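Local coordinates for protein thymine dioxygenase (Neurospora crassa, PDB 5C3Q) that binds 2-oxoglutarate, thymine and a metal ion, and probably catalyses the 2-oxoglutarate-dependent hydroxylation of the methyl group of thymine, at residues K69-P74 with I119-E124; A256-A261 with I268-H273. All coordinates share one frame; numbering follows the deposited sequence.

Contact 1. Residues K69-P74 with I119-E124. With EDO (1,2-ethanediol), chain I.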
# COMPACT_ATOMS: atom_id res chain seq x y z
N LYS A 69 10.36 2.26 16.99
CA LYS A 69 10.44 1.75 18.36
C LYS A 69 9.85 0.34 18.49
O LYS A 69 10.37 -0.47 19.27
CB LYS A 69 9.77 2.71 19.35
CG LYS A 69 10.58 3.98 19.59
CD LYS A 69 9.79 5.02 20.35
CE LYS A 69 10.59 6.31 20.51
NZ LYS A 69 9.99 7.20 21.54
N PHE A 70 8.80 0.03 17.74
CA PHE A 70 8.26 -1.32 17.74
C PHE A 70 9.26 -2.33 17.19
O PHE A 70 9.45 -3.39 17.78
CB PHE A 70 6.97 -1.43 16.93
CG PHE A 70 6.48 -2.85 16.79
CD1 PHE A 70 5.68 -3.43 17.76
CD2 PHE A 70 6.85 -3.62 15.69
CE1 PHE A 70 5.25 -4.74 17.64
CE2 PHE A 70 6.42 -4.93 15.56
CZ PHE A 70 5.61 -5.49 16.53
N PHE A 71 9.88 -2.02 16.06
CA PHE A 71 10.76 -2.99 15.40
C PHE A 71 12.08 -3.18 16.16
O PHE A 71 12.75 -4.20 15.97
CB PHE A 71 10.98 -2.61 13.93
CG PHE A 71 9.76 -2.81 13.08
CD1 PHE A 71 9.29 -4.10 12.81
CD2 PHE A 71 9.05 -1.73 12.56
CE1 PHE A 71 8.16 -4.30 12.04
CE2 PHE A 71 7.92 -1.93 11.79
CZ PHE A 71 7.47 -3.21 11.53
N LYS A 72 12.41 -2.23 17.03
CA LYS A 72 13.56 -2.37 17.95
C LYS A 72 13.29 -3.35 19.10
O LYS A 72 14.22 -3.72 19.81
CB LYS A 72 13.96 -1.01 18.52
CG LYS A 72 14.77 -0.17 17.55
CD LYS A 72 15.06 1.21 18.13
CE LYS A 72 16.14 1.93 17.32
NZ LYS A 72 16.48 3.25 17.92
N LEU A 73 12.04 -3.75 19.30
CA LEU A 73 11.70 -4.80 20.26
C LEU A 73 12.47 -6.09 19.98
O LEU A 73 12.80 -6.38 18.82
CB LEU A 73 10.19 -5.12 20.23
CG LEU A 73 9.26 -4.76 21.40
CD1 LEU A 73 9.75 -3.62 22.28
CD2 LEU A 73 7.87 -4.48 20.87
N PRO A 74 12.76 -6.87 21.03
CA PRO A 74 13.41 -8.17 20.83
C PRO A 74 12.51 -9.14 20.07
O PRO A 74 11.28 -9.08 20.19
CB PRO A 74 13.68 -8.67 22.25
CG PRO A 74 12.78 -7.88 23.14
CD PRO A 74 12.50 -6.58 22.45
N ILE A 119 14.06 -9.20 2.53
CA ILE A 119 14.71 -8.72 3.75
C ILE A 119 13.86 -7.59 4.34
O ILE A 119 14.13 -6.41 4.14
CB ILE A 119 16.15 -8.23 3.49
CG1 ILE A 119 16.96 -9.31 2.76
CG2 ILE A 119 16.84 -7.90 4.81
CD1 ILE A 119 18.27 -8.81 2.18
N LYS A 120 12.81 -7.99 5.05
CA LYS A 120 11.84 -7.04 5.60
C LYS A 120 11.13 -7.65 6.81
O LYS A 120 11.13 -8.86 6.99
CB LYS A 120 10.82 -6.65 4.53
CG LYS A 120 9.86 -7.77 4.12
CD LYS A 120 8.81 -7.28 3.13
CE LYS A 120 7.80 -8.37 2.82
NZ LYS A 120 6.68 -7.86 1.98
N GLU A 121 10.52 -6.80 7.62
CA GLU A 121 9.58 -7.25 8.64
C GLU A 121 8.40 -6.29 8.65
O GLU A 121 8.52 -5.14 8.21
CB GLU A 121 10.24 -7.36 10.03
CG GLU A 121 10.97 -6.12 10.49
CD GLU A 121 11.67 -6.30 11.84
OE1 GLU A 121 11.31 -7.21 12.61
OE2 GLU A 121 12.56 -5.49 12.14
N SER A 122 7.26 -6.77 9.11
CA SER A 122 6.04 -5.98 9.09
C SER A 122 5.17 -6.23 10.31
O SER A 122 5.25 -7.27 10.96
CB SER A 122 5.24 -6.25 7.81
OG SER A 122 4.79 -7.59 7.77
N TYR A 123 4.34 -5.24 10.62
CA TYR A 123 3.35 -5.35 11.67
C TYR A 123 2.06 -4.71 11.17
O TYR A 123 2.04 -3.53 10.81
CB TYR A 123 3.85 -4.66 12.94
CG TYR A 123 2.86 -4.73 14.08
CD1 TYR A 123 2.69 -5.91 14.80
CD2 TYR A 123 2.10 -3.63 14.43
CE1 TYR A 123 1.78 -5.98 15.85
CE2 TYR A 123 1.19 -3.69 15.48
CZ TYR A 123 1.04 -4.87 16.18
OH TYR A 123 0.13 -4.93 17.21
N GLU A 124 0.99 -5.49 11.17
CA GLU A 124 -0.28 -5.06 10.59
C GLU A 124 -1.39 -4.86 11.63
O GLU A 124 -1.60 -5.69 12.52
CB GLU A 124 -0.71 -6.05 9.52
CG GLU A 124 0.16 -5.91 8.27
CD GLU A 124 0.07 -7.08 7.33
OE1 GLU A 124 -0.03 -6.85 6.10
OE2 GLU A 124 0.12 -8.23 7.81
C1 EDO I . 1.49 -10.73 6.53
O1 EDO I . 1.67 -9.49 5.85
C2 EDO I . 2.48 -11.77 6.02
O2 EDO I . 1.96 -12.46 4.88
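Two adjacent phenylalanines of helix 57-71 pack on strand 121-125. F71 meets E121 tip to tip. F71 CD1 lies 3.4 Å from E121 CD, and the aliphatic CG of E121 runs beside the same corner of the ring. The far end of the F71 ring points at the strand backbone, with F71 CZ 3.8 Å from Y123 N, near the ring plane. F70 takes Y123. F70 CZ sits 3.4 Å from Y123 CD1, and F70 CE1 lies over one face of the tyrosine ring, toward its rim. The two ring centroids are 4.4 Å apart and the planes are inclined by 37°, so the pair is oblique.

Torsions separate the two phenylalanines. F70 has CG anti to its backbone N (chi1 173°), whereas F71 has CG anti to its carbonyl carbon (chi1 -70°). The rings still touch, because F70 CD2 lies over the centre of one F71 face, 3.8 Å above it. E121 has CG in the crowded position between N and C, and its chain then extends to the F71 ring. An alanine in place of F71 would remove this ring and would probably loosen the packing against F70 and the E121 chain.

The E121 carboxylate is held beyond the contact: OE1 forms a salt bridge with K78 and a hydrogen bond with Y92 OH, and OE2 a hydrogen bond with H195 ND1. The Y123 hydroxyl bonds to P136 O. The CB of S122 points away from the helix, and its side chain lies near R192, which binds 2-oxoglutarate and forms a salt bridge with E124. Strand 121-125 runs antiparallel between strands 190-200 and 91-93, toward one edge of the large mixed sheet. L193 touches F71, and Y92 touches F70 and Y123.

Contact 2. Residues A256-A261 with I268-H273. With NI (nickel (II) ion), chain E; EDO (1,2-ethanediol), chain H.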
# COMPACT_ATOMS: atom_id res chain seq x y z
N ALA A 256 -3.78 2.55 -6.92
CA ALA A 256 -5.00 1.76 -6.96
C ALA A 256 -4.65 0.28 -6.81
O ALA A 256 -3.61 -0.16 -7.30
CB ALA A 256 -5.75 2.00 -8.25
N GLY A 257 -5.51 -0.47 -6.13
CA GLY A 257 -5.35 -1.91 -6.00
C GLY A 257 -6.23 -2.69 -6.97
O GLY A 257 -7.03 -2.12 -7.71
N ASP A 258 -6.10 -4.01 -6.93
CA ASP A 258 -6.76 -4.89 -7.89
C ASP A 258 -8.28 -4.82 -7.82
O ASP A 258 -8.94 -4.95 -8.84
CB ASP A 258 -6.27 -6.32 -7.72
CG ASP A 258 -4.80 -6.47 -8.10
OD1 ASP A 258 -4.29 -5.59 -8.84
OD2 ASP A 258 -4.16 -7.45 -7.65
N LEU A 259 -8.83 -4.61 -6.63
CA LEU A 259 -10.27 -4.55 -6.48
C LEU A 259 -10.82 -3.28 -7.16
O LEU A 259 -11.85 -3.34 -7.83
CB LEU A 259 -10.67 -4.62 -4.99
CG LEU A 259 -11.89 -5.42 -4.54
CD1 LEU A 259 -12.21 -6.64 -5.39
CD2 LEU A 259 -11.70 -5.83 -3.08
N LEU A 260 -10.13 -2.15 -7.02
CA LEU A 260 -10.55 -0.92 -7.70
C LEU A 260 -10.41 -1.05 -9.22
O LEU A 260 -11.28 -0.61 -9.96
CB LEU A 260 -9.78 0.31 -7.19
CG LEU A 260 -10.15 1.66 -7.82
CD1 LEU A 260 -11.64 1.94 -7.74
CD2 LEU A 260 -9.37 2.78 -7.15
N ALA A 261 -9.33 -1.66 -9.68
CA ALA A 261 -9.14 -1.94 -11.10
C ALA A 261 -10.36 -2.68 -11.66
O ALA A 261 -10.96 -2.26 -12.64
CB ALA A 261 -7.88 -2.77 -11.32
N ILE A 268 -9.37 2.08 -14.41
CA ILE A 268 -8.30 2.41 -13.47
C ILE A 268 -7.30 1.26 -13.42
O ILE A 268 -7.69 0.09 -13.42
CB ILE A 268 -8.87 2.73 -12.08
CG1 ILE A 268 -9.54 4.11 -12.12
CG2 ILE A 268 -7.76 2.70 -11.02
CD1 ILE A 268 -10.36 4.47 -10.91
N LYS A 269 -6.01 1.59 -13.37
CA LYS A 269 -4.93 0.61 -13.42
C LYS A 269 -4.43 0.24 -12.03
O LYS A 269 -4.30 1.11 -11.17
CB LYS A 269 -3.74 1.14 -14.24
CG LYS A 269 -4.08 1.82 -15.55
CD LYS A 269 -4.75 0.88 -16.54
CE LYS A 269 -5.09 1.63 -17.82
NZ LYS A 269 -5.60 0.74 -18.89
N SER A 270 -4.14 -1.04 -11.82
CA SER A 270 -3.42 -1.51 -10.65
C SER A 270 -2.07 -1.99 -11.12
O SER A 270 -1.98 -2.98 -11.85
CB SER A 270 -4.17 -2.64 -9.94
OG SER A 270 -3.42 -3.07 -8.81
N THR A 271 -1.01 -1.30 -10.71
CA THR A 271 0.30 -1.43 -11.35
C THR A 271 1.28 -2.19 -10.48
O THR A 271 1.29 -2.03 -9.25
CB THR A 271 0.85 -0.03 -11.69
OG1 THR A 271 -0.12 0.66 -12.49
CG2 THR A 271 2.17 -0.10 -12.44
N VAL A 272 2.10 -3.01 -11.13
CA VAL A 272 3.08 -3.85 -10.45
C VAL A 272 4.18 -2.96 -9.89
O VAL A 272 4.65 -2.03 -10.56
CB VAL A 272 3.68 -4.89 -11.42
CG1 VAL A 272 4.79 -5.70 -10.75
CG2 VAL A 272 2.59 -5.84 -11.93
N HIS A 273 4.57 -3.23 -8.65
CA HIS A 273 5.64 -2.50 -7.99
C HIS A 273 6.42 -3.42 -7.04
O HIS A 273 5.98 -4.52 -6.72
CB HIS A 273 5.08 -1.29 -7.23
CG HIS A 273 3.95 -1.63 -6.31
ND1 HIS A 273 2.71 -2.02 -6.77
CD2 HIS A 273 3.87 -1.63 -4.96
CE1 HIS A 273 1.92 -2.25 -5.74
NE2 HIS A 273 2.60 -2.03 -4.63
NI NI E . 2.43 -2.89 -2.57
C1 EDO H . 1.07 1.33 -16.14
O1 EDO H . 1.66 0.57 -17.20
C2 EDO H . -0.35 0.81 -15.90
O2 EDO H . -0.32 -0.37 -15.09
O HOH W 1 -1.50 0.78 -8.84
O HOH W 2 1.79 -0.93 -1.78
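S270 gives the one direct hydrogen bond between A256-A261 and I268-H273. Its OG is anti to the backbone N (chi1 180°), and S270 OG donates to D258 OD1 over 2.7 Å. The bond reaches the carboxylate from 37° above its plane. The CB of D258 starts away from the loop, yet its carboxylate turns back to meet the serine. OD2 of D258 has other partners, R330 and T217.

I268 makes the apolar part. Its CG2 is anti to the backbone N, and I268 CG2 presses on A256 CB at 3.5 Å, a tight fit. The same methyl, I268 CG2, lies 4.1 Å from L260 CG. L260 has its own CG anti to the backbone N, and its end crosses I268 obliquely. At the backbone, A261 CA makes a C-H...O contact of 3.4 Å with I268 O.

A water bridges the two segments further along. It donates to A256 O and accepts from T271 N, both at 2.8 Å. H273 has CG in the crowded position between N and C (chi1 52°). H273 ND1 donates to T271 O at 2.9 Å, nearly in the ring plane, which helps fix the ring's rotation. H273 NE2 is then left to bind nickel at 2.2 Å. H216 and D218 complete the facial triad of the family, and the nickel probably stands in for iron.

G257 is the N-cap of helix 258-263, which directly follows strand 251-256 of the large sheet. L260 and I268 pack against helix 147-173, while D258 and L259 touch helix 323-332. The loop 268-272 passes beside the first turn of helix 258-263, then enters strand 273-275, which lies between strands 213-216 and 233-236 in the four-stranded antiparallel sheet.

From the N terminus, the chain reaches contact 1 first. Here 119-124 returns to 69-74 after 44 residues that include helices 75-79 and 106-114 and strand 91-93. This closes a long loop and ties helix 57-71 to the large sheet. Contact 2 follows much later and closes a short loop, with six residues between its segments. It joins helix 258-263 to the run that leads into the four-stranded antiparallel sheet. The two are in series and neither nest nor cross. The centres of contacts 1 and 2 are about 27 Å apart, on opposite sides of the chain's centre. Contact 2 holds a metal ligand, while the strand segment of contact 1 carries E124, salt-bridged to R192 of the 2-oxoglutarate site.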